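Alpha-1,3-glucanase (Paenibacillus glycanilyticus, PDB 6K0P) hydrolyses alpha-1,3-glucan, probably binding the polysaccharide along the surface of its catalytic domain, a family 87 glycoside hydrolase. Local coordinates at residues 286-291 with 299-304. The protein carries 1 engineered substitution. Residues are numbered along the deposited sequence; the frame is centred on the assembly and turned at random. Where two conformers were deposited one is given.
Sequences KFIDGN and QNIWVE. With GLC (alpha-D-glucopyranose), chain B.
Phe-287 meets Ile-301 and Val-303 across the inside of the parallel beta-helix. Its ring atom CE2 lies 3.7 Å from CD1 of Ile-301. The neighbouring CD2 is 3.9 Å from CG2 of Val-303, and each of these two ring atoms touches both aliphatic chains. Both methyl carbons approach the ring obliquely. With CG anti to the backbone N (chi1 170°), the ring brings its CD2-CE2 bond against these two methyls. Ile-288 adds a looser contact, its CD1 4.4 Å from CD1 of Ile-301.

The next shell closes round this group. Ala-273, Phe-306 and Leu-309 touch Phe-287, and Leu-271 touches Ile-301. Backbone bonds of Phe-287 to Phe-257 and Cys-308 tie its corner to the coils before and after.

Other side chains of the two segments are buried as well, but have polar and aromatic partners. The chain of Lys-286, bent at chi2 (94°), runs to a bound glucose, and NZ donates to O4 of the sugar at 2.9 Å. The same NZ bonds to O of Gly-283, and the lysine makes a cation-pi contact with Trp-311. In segment 299-304, NE1 of Trp-302 donates to OE2 of Glu-304 at 2.7 Å. The acceptor lies in the indole plane and uses its anti lone pair. OE1 of Glu-304 is held by Asn-327, which should limit rotation of the carboxylate.

The contact between the two segments is apolar and buried. It therefore depends on shape and exclusion of water, while Lys-286, next to Phe-287 in sequence, faces the sugar.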
loop_
_atom_site.group_PDB
_atom_site.type_symbol
_atom_site.label_atom_id
_atom_site.label_comp_id
_atom_site.label_asym_id
_atom_site.label_seq_id
_atom_site.Cartn_x
_atom_site.Cartn_y
_atom_site.Cartn_z
ATOM N N LYS A 286 6.993 11.348 -7.952
ATOM C CA LYS A 286 7.188 9.923 -8.180
ATOM C C LYS A 286 8.682 9.639 -8.155
ATOM O O LYS A 286 9.461 10.346 -8.805
ATOM C CB LYS A 286 6.588 9.494 -9.519
ATOM C CG LYS A 286 5.070 9.581 -9.554
ATOM C CD LYS A 286 4.573 10.905 -10.133
ATOM C CE LYS A 286 3.061 10.866 -10.276
ATOM N NZ LYS A 286 2.527 12.116 -10.902
ATOM N N PHE A 287 9.091 8.629 -7.378
ATOM C CA PHE A 287 10.520 8.334 -7.294
ATOM C C PHE A 287 11.098 8.016 -8.668
ATOM O O PHE A 287 12.181 8.498 -9.023
ATOM C CB PHE A 287 10.801 7.192 -6.313
ATOM C CG PHE A 287 12.223 6.693 -6.368
ATOM C CD1 PHE A 287 13.285 7.550 -6.093
ATOM C CD2 PHE A 287 12.499 5.379 -6.694
ATOM C CE1 PHE A 287 14.592 7.094 -6.160
ATOM C CE2 PHE A 287 13.809 4.911 -6.748
ATOM C CZ PHE A 287 14.850 5.771 -6.489
ATOM N N ILE A 288 10.385 7.221 -9.459
ATOM C CA ILE A 288 10.782 6.902 -10.826
ATOM C C ILE A 288 9.722 7.465 -11.760
ATOM O O ILE A 288 8.533 7.140 -11.629
ATOM C CB ILE A 288 10.943 5.389 -11.042
ATOM C CG1 ILE A 288 12.110 4.849 -10.215
ATOM C CG2 ILE A 288 11.153 5.079 -12.532
ATOM C CD1 ILE A 288 12.085 3.329 -10.054
ATOM N N ASP A 289 10.150 8.312 -12.694
ATOM C CA ASP A 289 9.346 8.695 -13.842
ATOM C C ASP A 289 9.811 7.883 -15.040
ATOM O O ASP A 289 11.011 7.651 -15.223
ATOM C CB ASP A 289 9.533 10.180 -14.159
ATOM C CG ASP A 289 9.080 11.079 -13.033
ATOM O OD1 ASP A 289 7.906 10.989 -12.643
ATOM O OD2 ASP A 289 9.904 11.875 -12.549
ATOM N N GLY A 290 8.859 7.443 -15.847
ATOM C CA GLY A 290 9.214 6.700 -17.040
ATOM C C GLY A 290 8.030 6.593 -17.966
ATOM O O GLY A 290 7.502 5.498 -18.187
ATOM N N ASN A 291 7.585 7.734 -18.480
ATOM C CA ASN A 291 6.392 7.748 -19.314
ATOM C C ASN A 291 6.647 6.959 -20.589
ATOM O O ASN A 291 7.618 7.208 -21.311
ATOM C CB ASN A 291 5.997 9.186 -19.648
ATOM C CG ASN A 291 5.343 9.897 -18.474
ATOM O OD1 ASN A 291 4.811 9.261 -17.563
ATOM N ND2 ASN A 291 5.380 11.225 -18.494
ATOM N N GLN A 299 13.777 -3.710 -9.039
ATOM C CA GLN A 299 13.809 -4.932 -8.239
ATOM C C GLN A 299 14.509 -4.728 -6.907
ATOM O O GLN A 299 15.608 -4.172 -6.855
ATOM C CB GLN A 299 14.508 -6.059 -9.004
ATOM C CG GLN A 299 14.444 -7.397 -8.280
ATOM C CD GLN A 299 14.659 -8.575 -9.214
ATOM O OE1 GLN A 299 14.443 -8.474 -10.423
ATOM N NE2 GLN A 299 15.080 -9.705 -8.654
ATOM N N ASN A 300 13.888 -5.219 -5.830
ATOM C CA ASN A 300 14.509 -5.177 -4.499
ATOM C C ASN A 300 14.916 -3.755 -4.111
ATOM O O ASN A 300 16.023 -3.509 -3.619
ATOM C CB ASN A 300 15.693 -6.145 -4.408
ATOM C CG ASN A 300 16.235 -6.297 -2.986
ATOM O OD1 ASN A 300 15.478 -6.268 -1.998
ATOM N ND2 ASN A 300 17.555 -6.458 -2.877
ATOM N N ILE A 301 14.028 -2.798 -4.362
ATOM C CA ILE A 301 14.219 -1.451 -3.845
ATOM C C ILE A 301 13.178 -1.164 -2.770
ATOM O O ILE A 301 12.084 -1.743 -2.745
ATOM C CB ILE A 301 14.307 -0.334 -4.907
ATOM C CG1 ILE A 301 12.945 -0.009 -5.493
ATOM C CG2 ILE A 301 15.323 -0.700 -6.015
ATOM C CD1 ILE A 301 12.965 1.304 -6.271
ATOM N N TRP A 302 13.553 -0.281 -1.846
ATOM C CA TRP A 302 12.738 0.106 -0.700
ATOM C C TRP A 302 12.618 1.622 -0.763
ATOM O O TRP A 302 13.631 2.326 -0.728
ATOM C CB TRP A 302 13.461 -0.369 0.566
ATOM C CG TRP A 302 12.965 0.093 1.921
ATOM C CD1 TRP A 302 11.912 0.923 2.211
ATOM C CD2 TRP A 302 13.542 -0.279 3.174
ATOM N NE1 TRP A 302 11.808 1.090 3.580
ATOM C CE2 TRP A 302 12.807 0.368 4.187
ATOM C CE3 TRP A 302 14.620 -1.095 3.536
ATOM C CZ2 TRP A 302 13.116 0.222 5.539
ATOM C CZ3 TRP A 302 14.928 -1.235 4.881
ATOM C CH2 TRP A 302 14.178 -0.581 5.866
ATOM N N VAL A 303 11.395 2.126 -0.938
ATOM C CA VAL A 303 11.150 3.544 -1.181
ATOM C C VAL A 303 10.148 4.058 -0.155
ATOM O O VAL A 303 9.133 3.400 0.108
ATOM C CB VAL A 303 10.624 3.752 -2.618
ATOM C CG1 VAL A 303 10.333 5.201 -2.899
ATOM C CG2 VAL A 303 11.623 3.207 -3.625
ATOM N N GLU A 304 10.430 5.233 0.409
ATOM C CA GLU A 304 9.559 5.890 1.377
ATOM C C GLU A 304 9.517 7.389 1.140
ATOM O O GLU A 304 10.474 7.984 0.638
ATOM C CB GLU A 304 10.012 5.681 2.830
ATOM C CG GLU A 304 10.152 4.213 3.196
ATOM C CD GLU A 304 9.933 3.916 4.673
ATOM O OE1 GLU A 304 9.428 4.789 5.429
ATOM O OE2 GLU A 304 10.242 2.774 5.083
HETATM C C1 GLC B . -3.835 12.555 -8.912
HETATM C C2 GLC B . -3.349 13.083 -10.247
HETATM C C3 GLC B . -2.238 12.197 -10.762
HETATM C C4 GLC B . -1.140 12.058 -9.714
HETATM C C5 GLC B . -1.729 11.499 -8.448
HETATM C C6 GLC B . -0.738 11.473 -7.294
HETATM O O1 GLC B . -4.476 11.356 -9.189
HETATM O O2 GLC B . -4.478 13.138 -11.127
HETATM O O3 GLC B . -1.627 12.870 -11.848
HETATM O O4 GLC B . -0.124 11.190 -10.148
HETATM O O5 GLC B . -2.773 12.325 -8.035
HETATM O O6 GLC B . -0.127 12.701 -7.013
#